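Local coordinates for SCARECROW-LIKE protein 7 (Oryza sativa Japonica Group, PDB 5HYZ), which probably acts as a transcription factor in plant development and abiotic stress resistance, its GRAS domain being involved in DNA binding, at residues A[92-97]-A[121-126]; A[98-103]-A[236-241]; A[108-113]-A[198-203]; A[139-144]-A[175-180]. One frame throughout, in Å; residues are numbered along the deposited sequence.

Contact 1 (A[92-97]-A[121-126]); sequences FAHLTA and GIQWAA
Ile122 and Gln123, in the first turn of helix 122-132, meet His94 of helix 89-104. Both helices belong to the Rossmann-like core of the GRAS domain and pack on its central sheet. They run in roughly the same direction, with the axes of the two segments inclined at 37° and 9.7 Å apart at closest approach.

Ile122 touches the His94 ring obliquely. Its CG2 methyl lies 4.0 Å from His94 ND1, and the two side chains cross at about a right angle. Ile122 also packs on Asn342 of the second subunit, so this end of the contact adjoins the dimer partner.

Gln123 contributes most to the contact. Its CB sits over one face of the His94 ring, 3.9 Å from the centroid, in a CH-pi contact shifted toward the rim. CG is anti to the backbone N (chi1 -178°) and the chain beyond is extended. This carries the amide past His94, its plane only 18° from that of the ring. OE1 comes within 3.4 Å of His94 CD2. NE2 passes 3.6 Å from Ala97 CB and is hydrogen-bonded to Asn206 on strand 202-208, which ties the end of the side chain to the sheet.

Next in the helix, Trp124 NE1 is hydrogen-bonded to Asp115 of the predicted VHIID motif, which places this helix against strand 110-118.

Ala126 closes the contact one turn on. Leu95 starts away from this helix, but its end returns, and its CD2 meets Ala126 CB at 4.0 Å.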
loop_
_atom_site.group_PDB
_atom_site.type_symbol
_atom_site.label_atom_id
_atom_site.label_comp_id
_atom_site.label_asym_id
_atom_site.label_seq_id
_atom_site.Cartn_x
_atom_site.Cartn_y
_atom_site.Cartn_z
ATOM N N PHE A 92 6.074 -2.415 -7.045
ATOM C CA PHE A 92 7.463 -2.883 -7.110
ATOM C C PHE A 92 8.219 -2.200 -8.236
ATOM O O PHE A 92 9.322 -1.669 -8.123
ATOM C CB PHE A 92 7.485 -4.375 -7.365
ATOM C CG PHE A 92 8.854 -4.876 -7.778
ATOM C CD1 PHE A 92 9.891 -4.966 -6.848
ATOM C CD2 PHE A 92 9.080 -5.252 -9.085
ATOM C CE1 PHE A 92 11.152 -5.405 -7.249
ATOM C CE2 PHE A 92 10.375 -5.683 -9.493
ATOM C CZ PHE A 92 11.378 -5.752 -8.581
ATOM N N ALA A 93 7.561 -2.240 -9.373
ATOM C CA ALA A 93 8.254 -1.685 -10.543
ATOM C C ALA A 93 8.512 -0.177 -10.391
ATOM O O ALA A 93 9.643 0.341 -10.554
ATOM C CB ALA A 93 7.373 -1.970 -11.767
ATOM N N HIS A 94 7.454 0.554 -10.070
ATOM C CA HIS A 94 7.611 2.021 -9.883
ATOM C C HIS A 94 8.616 2.436 -8.848
ATOM O O HIS A 94 9.398 3.340 -9.053
ATOM C CB HIS A 94 6.259 2.644 -9.450
ATOM C CG HIS A 94 5.220 2.526 -10.496
ATOM N ND1 HIS A 94 3.870 2.710 -10.234
ATOM C CD2 HIS A 94 5.323 2.245 -11.819
ATOM C CE1 HIS A 94 3.192 2.549 -11.360
ATOM N NE2 HIS A 94 4.049 2.275 -12.335
ATOM N N LEU A 95 8.507 1.850 -7.673
ATOM C CA LEU A 95 9.443 2.247 -6.626
ATOM C C LEU A 95 10.879 1.872 -6.954
ATOM O O LEU A 95 11.789 2.625 -6.637
ATOM C CB LEU A 95 9.048 1.633 -5.256
ATOM C CG LEU A 95 7.730 2.243 -4.771
ATOM C CD1 LEU A 95 7.411 1.855 -3.331
ATOM C CD2 LEU A 95 7.527 3.811 -4.974
ATOM N N THR A 96 11.093 0.719 -7.612
ATOM C CA THR A 96 12.462 0.356 -7.911
ATOM C C THR A 96 13.050 1.283 -9.032
ATOM O O THR A 96 14.201 1.777 -8.925
ATOM C CB THR A 96 12.534 -1.123 -8.351
ATOM O OG1 THR A 96 11.979 -1.903 -7.299
ATOM C CG2 THR A 96 13.973 -1.569 -8.566
ATOM N N ALA A 97 12.243 1.545 -10.042
ATOM C CA ALA A 97 12.631 2.520 -11.055
ATOM C C ALA A 97 12.922 3.918 -10.433
ATOM O O ALA A 97 13.928 4.573 -10.762
ATOM C CB ALA A 97 11.530 2.623 -12.103
ATOM N N GLY A 121 -0.924 8.948 -12.410
ATOM C CA GLY A 121 0.302 9.652 -12.050
ATOM C C GLY A 121 1.117 9.095 -10.892
ATOM O O GLY A 121 2.084 9.709 -10.481
ATOM N N ILE A 122 0.741 7.941 -10.366
ATOM C CA ILE A 122 1.264 7.632 -9.001
ATOM C C ILE A 122 2.778 7.428 -8.963
ATOM O O ILE A 122 3.427 7.826 -7.982
ATOM C CB ILE A 122 0.510 6.421 -8.401
ATOM C CG1 ILE A 122 0.793 6.385 -6.868
ATOM C CG2 ILE A 122 0.921 5.170 -9.097
ATOM C CD1 ILE A 122 -0.044 5.365 -6.068
ATOM N N GLN A 123 3.379 6.873 -10.045
ATOM C CA GLN A 123 4.843 6.770 -10.017
ATOM C C GLN A 123 5.486 8.137 -9.797
ATOM O O GLN A 123 6.473 8.306 -9.081
ATOM C CB GLN A 123 5.371 6.172 -11.358
ATOM C CG GLN A 123 6.938 6.003 -11.310
ATOM C CD GLN A 123 7.528 5.215 -12.526
ATOM O OE1 GLN A 123 6.808 4.828 -13.474
ATOM N NE2 GLN A 123 8.824 5.036 -12.501
ATOM N N TRP A 124 4.933 9.158 -10.484
ATOM C CA TRP A 124 5.576 10.450 -10.392
ATOM C C TRP A 124 5.227 11.199 -9.146
ATOM O O TRP A 124 6.026 12.007 -8.698
ATOM C CB TRP A 124 5.221 11.288 -11.684
ATOM C CG TRP A 124 5.603 10.447 -12.879
ATOM C CD1 TRP A 124 4.794 10.096 -13.933
ATOM C CD2 TRP A 124 6.868 9.741 -13.082
ATOM N NE1 TRP A 124 5.474 9.250 -14.785
ATOM C CE2 TRP A 124 6.731 9.013 -14.293
ATOM C CE3 TRP A 124 8.084 9.672 -12.367
ATOM C CZ2 TRP A 124 7.749 8.196 -14.802
ATOM C CZ3 TRP A 124 9.123 8.808 -12.851
ATOM C CH2 TRP A 124 8.933 8.087 -14.092
ATOM N N ALA A 125 4.069 10.940 -8.579
ATOM C CA ALA A 125 3.783 11.531 -7.265
ATOM C C ALA A 125 4.781 10.968 -6.230
ATOM O O ALA A 125 5.369 11.720 -5.442
ATOM C CB ALA A 125 2.349 11.230 -6.856
ATOM N N ALA A 126 5.035 9.661 -6.328
ATOM C CA ALA A 126 6.023 9.059 -5.438
ATOM C C ALA A 126 7.420 9.650 -5.660
ATOM O O ALA A 126 8.199 9.934 -4.698
ATOM C CB ALA A 126 6.001 7.501 -5.618
#

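Contact 2 (A[98-103]-A[236-241])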
loop_
_atom_site.group_PDB
_atom_site.type_symbol
_atom_site.label_atom_id
_atom_site.label_comp_id
_atom_site.label_asym_id
_atom_site.label_seq_id
_atom_site.Cartn_x
_atom_site.Cartn_y
_atom_site.Cartn_z
ATOM N N ASN A 98 12.035 4.359 -9.528
ATOM C CA ASN A 98 12.210 5.677 -8.932
ATOM C C ASN A 98 13.490 5.778 -8.147
ATOM O O ASN A 98 14.147 6.816 -8.141
ATOM C CB ASN A 98 11.022 6.023 -8.001
ATOM C CG ASN A 98 9.789 6.441 -8.761
ATOM O OD1 ASN A 98 9.835 6.547 -9.990
ATOM N ND2 ASN A 98 8.679 6.729 -8.038
ATOM N N GLN A 99 13.849 4.706 -7.440
ATOM C CA GLN A 99 15.083 4.754 -6.685
ATOM C C GLN A 99 16.268 4.940 -7.621
ATOM O O GLN A 99 17.195 5.743 -7.334
ATOM C CB GLN A 99 15.190 3.455 -5.824
ATOM C CG GLN A 99 16.346 3.496 -4.835
ATOM C CD GLN A 99 16.124 4.603 -3.776
ATOM O OE1 GLN A 99 14.979 4.853 -3.337
ATOM N NE2 GLN A 99 17.213 5.295 -3.393
ATOM N N ALA A 100 16.238 4.231 -8.754
ATOM C CA ALA A 100 17.325 4.415 -9.757
ATOM C C ALA A 100 17.366 5.838 -10.343
ATOM O O ALA A 100 18.452 6.402 -10.520
ATOM C CB ALA A 100 17.181 3.436 -10.884
ATOM N N ILE A 101 16.179 6.413 -10.604
ATOM C CA ILE A 101 16.151 7.796 -11.108
ATOM C C ILE A 101 16.718 8.771 -10.060
ATOM O O ILE A 101 17.463 9.686 -10.362
ATOM C CB ILE A 101 14.714 8.155 -11.463
ATOM C CG1 ILE A 101 14.297 7.275 -12.665
ATOM C CG2 ILE A 101 14.617 9.658 -11.796
ATOM C CD1 ILE A 101 12.730 7.306 -12.989
ATOM N N LEU A 102 16.318 8.556 -8.799
ATOM C CA LEU A 102 16.752 9.441 -7.709
ATOM C C LEU A 102 18.241 9.436 -7.588
ATOM O O LEU A 102 18.868 10.482 -7.428
ATOM C CB LEU A 102 16.076 8.997 -6.387
ATOM C CG LEU A 102 16.281 9.904 -5.177
ATOM C CD1 LEU A 102 15.357 11.047 -5.397
ATOM C CD2 LEU A 102 15.904 9.234 -3.870
ATOM N N GLU A 103 18.825 8.246 -7.657
ATOM C CA GLU A 103 20.257 8.166 -7.539
ATOM C C GLU A 103 20.998 8.701 -8.756
ATOM O O GLU A 103 22.028 9.360 -8.609
ATOM C CB GLU A 103 20.649 6.732 -7.282
ATOM C CG GLU A 103 20.196 6.438 -5.825
ATOM C CD GLU A 103 20.408 4.966 -5.399
ATOM O OE1 GLU A 103 21.010 4.188 -6.171
ATOM O OE2 GLU A 103 19.922 4.593 -4.309
ATOM N N VAL A 236 19.773 8.274 -16.914
ATOM C CA VAL A 236 19.396 6.877 -16.710
ATOM C C VAL A 236 18.123 6.581 -17.527
ATOM O O VAL A 236 17.306 7.468 -17.786
ATOM C CB VAL A 236 19.144 6.576 -15.173
ATOM C CG1 VAL A 236 17.858 7.277 -14.684
ATOM C CG2 VAL A 236 19.048 5.053 -14.941
ATOM N N VAL A 237 17.968 5.326 -17.909
ATOM C CA VAL A 237 16.788 4.801 -18.547
ATOM C C VAL A 237 16.343 3.623 -17.725
ATOM O O VAL A 237 17.141 2.682 -17.467
ATOM C CB VAL A 237 17.093 4.311 -19.986
ATOM C CG1 VAL A 237 15.806 3.680 -20.606
ATOM C CG2 VAL A 237 17.604 5.475 -20.875
ATOM N N THR A 238 15.103 3.653 -17.262
ATOM C CA THR A 238 14.612 2.552 -16.471
ATOM C C THR A 238 13.681 1.697 -17.284
ATOM O O THR A 238 12.886 2.199 -18.092
ATOM C CB THR A 238 13.880 3.050 -15.191
ATOM O OG1 THR A 238 13.026 4.142 -15.549
ATOM C CG2 THR A 238 14.912 3.622 -14.236
ATOM N N LEU A 239 13.822 0.385 -17.094
ATOM C CA LEU A 239 13.083 -0.575 -17.877
ATOM C C LEU A 239 12.351 -1.515 -16.944
ATOM O O LEU A 239 12.994 -2.153 -16.064
ATOM C CB LEU A 239 14.025 -1.389 -18.786
ATOM C CG LEU A 239 13.374 -2.479 -19.649
ATOM C CD1 LEU A 239 12.475 -1.831 -20.698
ATOM C CD2 LEU A 239 14.528 -3.249 -20.388
ATOM N N GLY A 240 11.045 -1.646 -17.098
ATOM C CA GLY A 240 10.342 -2.653 -16.315
ATOM C C GLY A 240 9.569 -3.541 -17.264
ATOM O O GLY A 240 8.771 -3.044 -18.051
ATOM N N GLU A 241 9.744 -4.864 -17.200
ATOM C CA GLU A 241 9.210 -5.714 -18.254
ATOM C C GLU A 241 8.727 -7.035 -17.664
ATOM O O GLU A 241 9.195 -7.462 -16.619
ATOM C CB GLU A 241 10.265 -5.957 -19.339
ATOM C CG GLU A 241 10.241 -4.949 -20.527
ATOM C CD GLU A 241 8.865 -4.909 -21.206
ATOM O OE1 GLU A 241 8.187 -5.949 -21.172
ATOM O OE2 GLU A 241 8.438 -3.852 -21.715
#
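Ala100 and Ile101 of helix 89-104 rest on Val236 and Thr238 of strand 236-242. The helix lies against the sheet and runs opposite to the strand, 175° between the segment directions. The segment axes come within 8.7 Å of each other. No hydrogen bond crosses the contact.

Ala100 points its CB at the strand and meets Thr238 CG2 at 4.1 Å.

Ile101 does more. Its CG1 stands beside the backbone N (chi1 -67°) and touches both strand residues, Thr238 CG2 at 4.0 Å and Val236 CG1 at 4.1 Å. The Ile101 side chain crosses each of them at about a right angle. Val236 CG1 also reaches the helix backbone, 4.0 Å from Ile101 CA. Thr238 gives the helix its methyl, while its hydroxyl is hydrogen-bonded to Asn206 on the next strand.

This is the alpha/beta layering of a Rossmann-like domain. Ile101 and Val236 both touch Ala204 of strand 202-208, Ala100 and Val236 both touch Ala373 of strand 366-374, and Leu102 turns to Leu131 of helix 122-132.

Contact 3 (A[108-113]-A[198-203]); sequences ATKIHI and EPDEAV
His112 and Glu201 cross obliquely, with ring and carboxylate planes 62° apart. His112 ND1 donates to Glu201 OE2 at 2.9 Å, with a bent N-H...O angle of 142°. The ring nitrogen comes from above the carboxylate plane. Glu198 N donates to the same oxygen from the opposite face, also at 2.9 Å. His112 CG is anti to the backbone N (chi1 -176°), and the ring it carries has ND1 at Glu201. The ring's other nitrogen, NE2, is hydrogen-bonded to Thr145.

Lys110 and Asp200 also cross obliquely. The extended lysine chain brings NZ to Asp200 OD2 in a salt bridge, modelled doubtfully short. Ala108 CB and Ala202 CB meet tightly, at 3.5 Å.

The backbones pair as parallel neighbours of the central sheet, at the start of strands 110-118 and 202-208. Ala202 N bonds Lys110 O at 2.9 Å, and His112 N bonds Ala202 O at 2.7 Å. Ile111 and Ala202 share one face, His112 and Val203 the other. Ile111, His112 and Ile113 belong to the predicted VHIID motif.

Glu201 also forms salt bridges with Arg141 and Arg143. With these charges and two N-H donors around it, the carboxylate is probably ionised and fixed in rotation.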
loop_
_atom_site.group_PDB
_atom_site.type_symbol
_atom_site.label_atom_id
_atom_site.label_comp_id
_atom_site.label_asym_id
_atom_site.label_seq_id
_atom_site.Cartn_x
_atom_site.Cartn_y
_atom_site.Cartn_z
ATOM N N ALA A 108 21.897 16.846 -10.179
ATOM C CA ALA A 108 21.191 17.824 -11.016
ATOM C C ALA A 108 20.239 18.670 -10.199
ATOM O O ALA A 108 19.518 18.120 -9.360
ATOM C CB ALA A 108 20.401 17.091 -12.116
ATOM N N THR A 109 20.122 19.968 -10.508
ATOM C CA THR A 109 19.112 20.765 -9.829
ATOM C C THR A 109 17.818 20.871 -10.602
ATOM O O THR A 109 16.771 21.252 -10.069
ATOM C CB THR A 109 19.655 22.185 -9.564
ATOM O OG1 THR A 109 20.024 22.766 -10.823
ATOM C CG2 THR A 109 20.904 22.099 -8.623
ATOM N N LYS A 110 17.888 20.532 -11.883
ATOM C CA LYS A 110 16.715 20.539 -12.776
ATOM C C LYS A 110 16.609 19.162 -13.422
ATOM O O LYS A 110 17.601 18.642 -13.917
ATOM C CB LYS A 110 16.866 21.607 -13.872
ATOM C CG LYS A 110 17.039 22.999 -13.288
ATOM C CD LYS A 110 16.991 23.986 -14.449
ATOM C CE LYS A 110 17.608 25.325 -14.072
ATOM N NZ LYS A 110 17.487 26.262 -15.256
ATOM N N ILE A 111 15.418 18.585 -13.361
ATOM C CA ILE A 111 15.223 17.223 -13.802
ATOM C C ILE A 111 14.079 17.162 -14.798
ATOM O O ILE A 111 13.018 17.809 -14.613
ATOM C CB ILE A 111 14.914 16.310 -12.580
ATOM C CG1 ILE A 111 16.204 16.208 -11.687
ATOM C CG2 ILE A 111 14.499 14.884 -13.078
ATOM C CD1 ILE A 111 15.970 15.522 -10.334
ATOM N N HIS A 112 14.265 16.382 -15.857
ATOM C CA HIS A 112 13.200 16.207 -16.842
ATOM C C HIS A 112 12.932 14.725 -16.981
ATOM O O HIS A 112 13.821 13.975 -17.415
ATOM C CB HIS A 112 13.643 16.812 -18.178
ATOM C CG HIS A 112 12.601 16.772 -19.237
ATOM N ND1 HIS A 112 12.847 17.254 -20.503
ATOM C CD2 HIS A 112 11.332 16.294 -19.256
ATOM C CE1 HIS A 112 11.759 17.107 -21.247
ATOM N NE2 HIS A 112 10.827 16.521 -20.519
ATOM N N ILE A 113 11.740 14.280 -16.620
ATOM C CA ILE A 113 11.349 12.858 -16.750
ATOM C C ILE A 113 10.590 12.634 -18.072
ATOM O O ILE A 113 9.647 13.362 -18.348
ATOM C CB ILE A 113 10.384 12.457 -15.598
ATOM C CG1 ILE A 113 11.013 12.717 -14.219
ATOM C CG2 ILE A 113 9.891 10.986 -15.740
ATOM C CD1 ILE A 113 12.327 11.970 -14.009
ATOM N N GLU A 198 16.372 20.500 -22.527
ATOM C CA GLU A 198 17.215 21.693 -22.350
ATOM C C GLU A 198 18.571 21.295 -21.813
ATOM O O GLU A 198 18.707 20.303 -21.059
ATOM C CB GLU A 198 16.554 22.676 -21.400
ATOM C CG GLU A 198 15.216 23.085 -21.952
ATOM C CD GLU A 198 14.559 24.201 -21.207
ATOM O OE1 GLU A 198 14.659 24.265 -19.949
ATOM O OE2 GLU A 198 13.926 25.026 -21.901
ATOM N N PRO A 199 19.593 22.064 -22.180
ATOM C CA PRO A 199 20.955 21.646 -21.838
ATOM C C PRO A 199 21.230 21.668 -20.319
ATOM O O PRO A 199 22.108 20.935 -19.860
ATOM C CB PRO A 199 21.830 22.664 -22.602
ATOM C CG PRO A 199 20.982 23.883 -22.706
ATOM C CD PRO A 199 19.558 23.371 -22.867
ATOM N N ASP A 200 20.469 22.432 -19.538
ATOM C CA ASP A 200 20.792 22.507 -18.110
ATOM C C ASP A 200 19.998 21.538 -17.211
ATOM O O ASP A 200 19.937 21.739 -16.001
ATOM C CB ASP A 200 20.585 23.955 -17.616
ATOM C CG ASP A 200 19.128 24.451 -17.789
ATOM O OD1 ASP A 200 18.299 23.787 -18.468
ATOM O OD2 ASP A 200 18.791 25.514 -17.223
ATOM N N GLU A 201 19.390 20.493 -17.773
ATOM C CA GLU A 201 18.557 19.636 -16.936
ATOM C C GLU A 201 19.036 18.213 -17.139
ATOM O O GLU A 201 19.606 17.886 -18.179
ATOM C CB GLU A 201 17.063 19.793 -17.310
ATOM C CG GLU A 201 16.786 19.214 -18.621
ATOM C CD GLU A 201 15.401 19.586 -19.193
ATOM O OE1 GLU A 201 14.665 20.295 -18.483
ATOM O OE2 GLU A 201 15.121 19.063 -20.314
ATOM N N ALA A 202 18.865 17.368 -16.139
ATOM C CA ALA A 202 19.145 15.948 -16.306
ATOM C C ALA A 202 17.881 15.269 -16.774
ATOM O O ALA A 202 16.803 15.530 -16.240
ATOM C CB ALA A 202 19.609 15.311 -15.000
ATOM N N VAL A 203 18.030 14.328 -17.694
ATOM C CA VAL A 203 16.904 13.619 -18.228
ATOM C C VAL A 203 16.905 12.167 -17.712
ATOM O O VAL A 203 17.965 11.532 -17.686
ATOM C CB VAL A 203 16.985 13.596 -19.775
ATOM C CG1 VAL A 203 15.879 12.719 -20.294
ATOM C CG2 VAL A 203 16.872 15.046 -20.324
HETATM O O HOH W 1 20.642 20.460 -13.476
HETATM O O HOH W 2 13.625 20.644 -15.322
#

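Contact 4 (A[139-144]-A[175-180]); sequences PTRIRI and GVDFEF
Ile142 and Ile144 are bonded to the 175-180 backbone by three hydrogen bonds. Ile142 N donates to Asp177 O at 3.0 Å, Glu179 N to Ile142 O at 3.0 Å, and Ile144 N to Glu179 O at 2.8 Å. A water bonded to Asp177 OD2 also reaches Thr140 O, weakly.

Arg143 and Glu179 lie side by side and point the same way. Glu179 OE1 is 3.2 Å from Arg143 CD but 4.4 Å from Arg143 NE, beyond a salt bridge, and the guanidinium and carboxylate planes are 86° apart. The arginine heads are held elsewhere. Arg143 donates a hydrogen bond to Leu196 O, and Arg141 forms a salt bridge with Glu198. Arg143 NE lies over the centre of the Arg141 guanidinium.

The two strands belong to one beta-alpha-beta unit, in which strand 141-148 leads through helix 157-174 to its parallel neighbour 177-182. Gly175, just after that helix, closes it in a Schellman motif.

The face opposite the arginines is apolar. Phe178 CG is anti to the backbone N (chi1 174°), and the ring beyond it reaches Ile144, whose CD1 meets its edge in plane. Ile144 CG1 is 3.7 Å from Phe178 CE1. Ile142 CG2 touches Phe178 CD1 at 4.1 Å. Ile144 CG2 is 3.8 Å from Phe180 CD2. Phe178 also packs on Leu167 of helix 157-174 and, with Ile142, on Leu128 of helix 122-132.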
loop_
_atom_site.group_PDB
_atom_site.type_symbol
_atom_site.label_atom_id
_atom_site.label_comp_id
_atom_site.label_asym_id
_atom_site.label_seq_id
_atom_site.Cartn_x
_atom_site.Cartn_y
_atom_site.Cartn_z
ATOM N N PRO A 139 15.119 19.588 -5.908
ATOM C CA PRO A 139 15.417 20.244 -7.196
ATOM C C PRO A 139 14.727 21.595 -7.342
ATOM O O PRO A 139 13.695 21.775 -6.736
ATOM C CB PRO A 139 14.804 19.295 -8.261
ATOM C CG PRO A 139 14.670 17.991 -7.602
ATOM C CD PRO A 139 14.437 18.298 -6.077
ATOM N N THR A 140 15.249 22.482 -8.164
ATOM C CA THR A 140 14.540 23.740 -8.391
ATOM C C THR A 140 13.475 23.614 -9.469
ATOM O O THR A 140 12.574 24.420 -9.526
ATOM C CB THR A 140 15.506 24.846 -8.765
ATOM O OG1 THR A 140 16.223 24.496 -9.956
ATOM C CG2 THR A 140 16.479 25.041 -7.650
ATOM N N ARG A 141 13.554 22.596 -10.330
ATOM C CA ARG A 141 12.497 22.419 -11.315
ATOM C C ARG A 141 12.408 20.943 -11.704
ATOM O O ARG A 141 13.443 20.286 -11.918
ATOM C CB ARG A 141 12.794 23.243 -12.600
ATOM C CG ARG A 141 11.632 23.156 -13.649
ATOM C CD ARG A 141 11.997 23.885 -14.974
ATOM N NE ARG A 141 13.148 23.293 -15.653
ATOM C CZ ARG A 141 13.571 23.649 -16.864
ATOM N NH1 ARG A 141 12.936 24.635 -17.488
ATOM N NH2 ARG A 141 14.628 23.044 -17.426
ATOM N N ILE A 142 11.176 20.457 -11.814
ATOM C CA ILE A 142 10.924 19.120 -12.335
ATOM C C ILE A 142 9.911 19.232 -13.483
ATOM O O ILE A 142 8.806 19.805 -13.293
ATOM C CB ILE A 142 10.396 18.187 -11.211
ATOM C CG1 ILE A 142 11.514 18.060 -10.167
ATOM C CG2 ILE A 142 10.010 16.834 -11.805
ATOM C CD1 ILE A 142 11.001 17.828 -8.743
ATOM N N ARG A 143 10.289 18.699 -14.661
ATOM C CA ARG A 143 9.366 18.626 -15.784
ATOM C C ARG A 143 9.087 17.179 -16.122
ATOM O O ARG A 143 9.975 16.332 -15.987
ATOM C CB ARG A 143 9.991 19.317 -17.015
ATOM C CG ARG A 143 10.132 20.793 -16.796
ATOM C CD ARG A 143 10.225 21.471 -18.190
ATOM N NE ARG A 143 11.442 21.111 -18.885
ATOM C CZ ARG A 143 11.565 20.927 -20.205
ATOM N NH1 ARG A 143 10.536 20.996 -21.037
ATOM N NH2 ARG A 143 12.751 20.642 -20.697
ATOM N N ILE A 144 7.862 16.865 -16.491
ATOM C CA ILE A 144 7.511 15.528 -16.950
ATOM C C ILE A 144 6.866 15.613 -18.336
ATOM O O ILE A 144 5.983 16.443 -18.580
ATOM C CB ILE A 144 6.543 14.832 -15.948
ATOM C CG1 ILE A 144 7.224 14.795 -14.576
ATOM C CG2 ILE A 144 6.216 13.405 -16.441
ATOM C CD1 ILE A 144 6.521 13.864 -13.598
ATOM N N GLY A 175 6.216 22.690 -2.824
ATOM C CA GLY A 175 6.969 23.907 -3.014
ATOM C C GLY A 175 7.948 23.771 -4.166
ATOM O O GLY A 175 8.983 24.433 -4.181
ATOM N N VAL A 176 7.649 22.908 -5.123
ATOM C CA VAL A 176 8.612 22.758 -6.261
ATOM C C VAL A 176 8.025 23.213 -7.574
ATOM O O VAL A 176 6.836 22.976 -7.828
ATOM C CB VAL A 176 9.084 21.301 -6.461
ATOM C CG1 VAL A 176 9.673 20.786 -5.232
ATOM C CG2 VAL A 176 7.943 20.429 -6.739
ATOM N N ASP A 177 8.852 23.906 -8.381
ATOM C CA ASP A 177 8.415 24.339 -9.735
ATOM C C ASP A 177 8.240 23.089 -10.581
ATOM O O ASP A 177 9.153 22.249 -10.619
ATOM C CB ASP A 177 9.446 25.293 -10.348
ATOM C CG ASP A 177 9.002 25.919 -11.707
ATOM O OD1 ASP A 177 7.785 26.000 -12.010
ATOM O OD2 ASP A 177 9.911 26.379 -12.457
ATOM N N PHE A 178 7.079 22.952 -11.214
ATOM C CA PHE A 178 6.742 21.682 -11.864
ATOM C C PHE A 178 5.977 21.916 -13.170
ATOM O O PHE A 178 5.117 22.776 -13.236
ATOM C CB PHE A 178 5.892 20.827 -10.903
ATOM C CG PHE A 178 5.373 19.559 -11.513
ATOM C CD1 PHE A 178 6.202 18.428 -11.600
ATOM C CD2 PHE A 178 4.070 19.498 -11.972
ATOM C CE1 PHE A 178 5.730 17.235 -12.175
ATOM C CE2 PHE A 178 3.568 18.329 -12.573
ATOM C CZ PHE A 178 4.398 17.177 -12.665
ATOM N N GLU A 179 6.212 21.076 -14.176
ATOM C CA GLU A 179 5.401 21.098 -15.395
ATOM C C GLU A 179 5.153 19.671 -15.855
ATOM O O GLU A 179 6.039 18.831 -15.701
ATOM C CB GLU A 179 6.129 21.825 -16.535
ATOM C CG GLU A 179 6.654 23.182 -16.089
ATOM C CD GLU A 179 7.329 23.966 -17.210
ATOM O OE1 GLU A 179 7.705 23.374 -18.260
ATOM O OE2 GLU A 179 7.487 25.188 -17.021
ATOM N N PHE A 180 3.998 19.436 -16.445
ATOM C CA PHE A 180 3.652 18.149 -17.090
ATOM C C PHE A 180 3.053 18.482 -18.451
ATOM O O PHE A 180 2.144 19.344 -18.527
ATOM C CB PHE A 180 2.611 17.388 -16.260
ATOM C CG PHE A 180 2.150 16.063 -16.881
ATOM C CD1 PHE A 180 1.139 16.018 -17.865
ATOM C CD2 PHE A 180 2.732 14.861 -16.468
ATOM C CE1 PHE A 180 0.746 14.841 -18.451
ATOM C CE2 PHE A 180 2.324 13.648 -17.015
ATOM C CZ PHE A 180 1.328 13.631 -18.030
HETATM O O HOH W 3 12.289 26.869 -11.889
#

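Overall arrangement
All four contacts lie in the Rossmann-like core of the GRAS domain. Contacts 1 and 2 share helix 89-104 and have centres about 9 Å apart. Contacts 3 and 4 pair neighbouring parallel strands, with centres about 10 Å apart. Strands 110-118 and 141-148 join them in one sheet, which contact 2 reaches through strand 236-242. Contact 1 touches both strand contacts through Trp124, which meets Ile113 and Ile144. Along the chain, contact 4 is nested inside contact 3, and contact 3 inside contact 2. Contact 1 crosses contacts 2 and 3 and closes before contact 4 opens. Strands from the predicted LRII, VHIID and PFYRE regions thus lie next to one another in a single sheet.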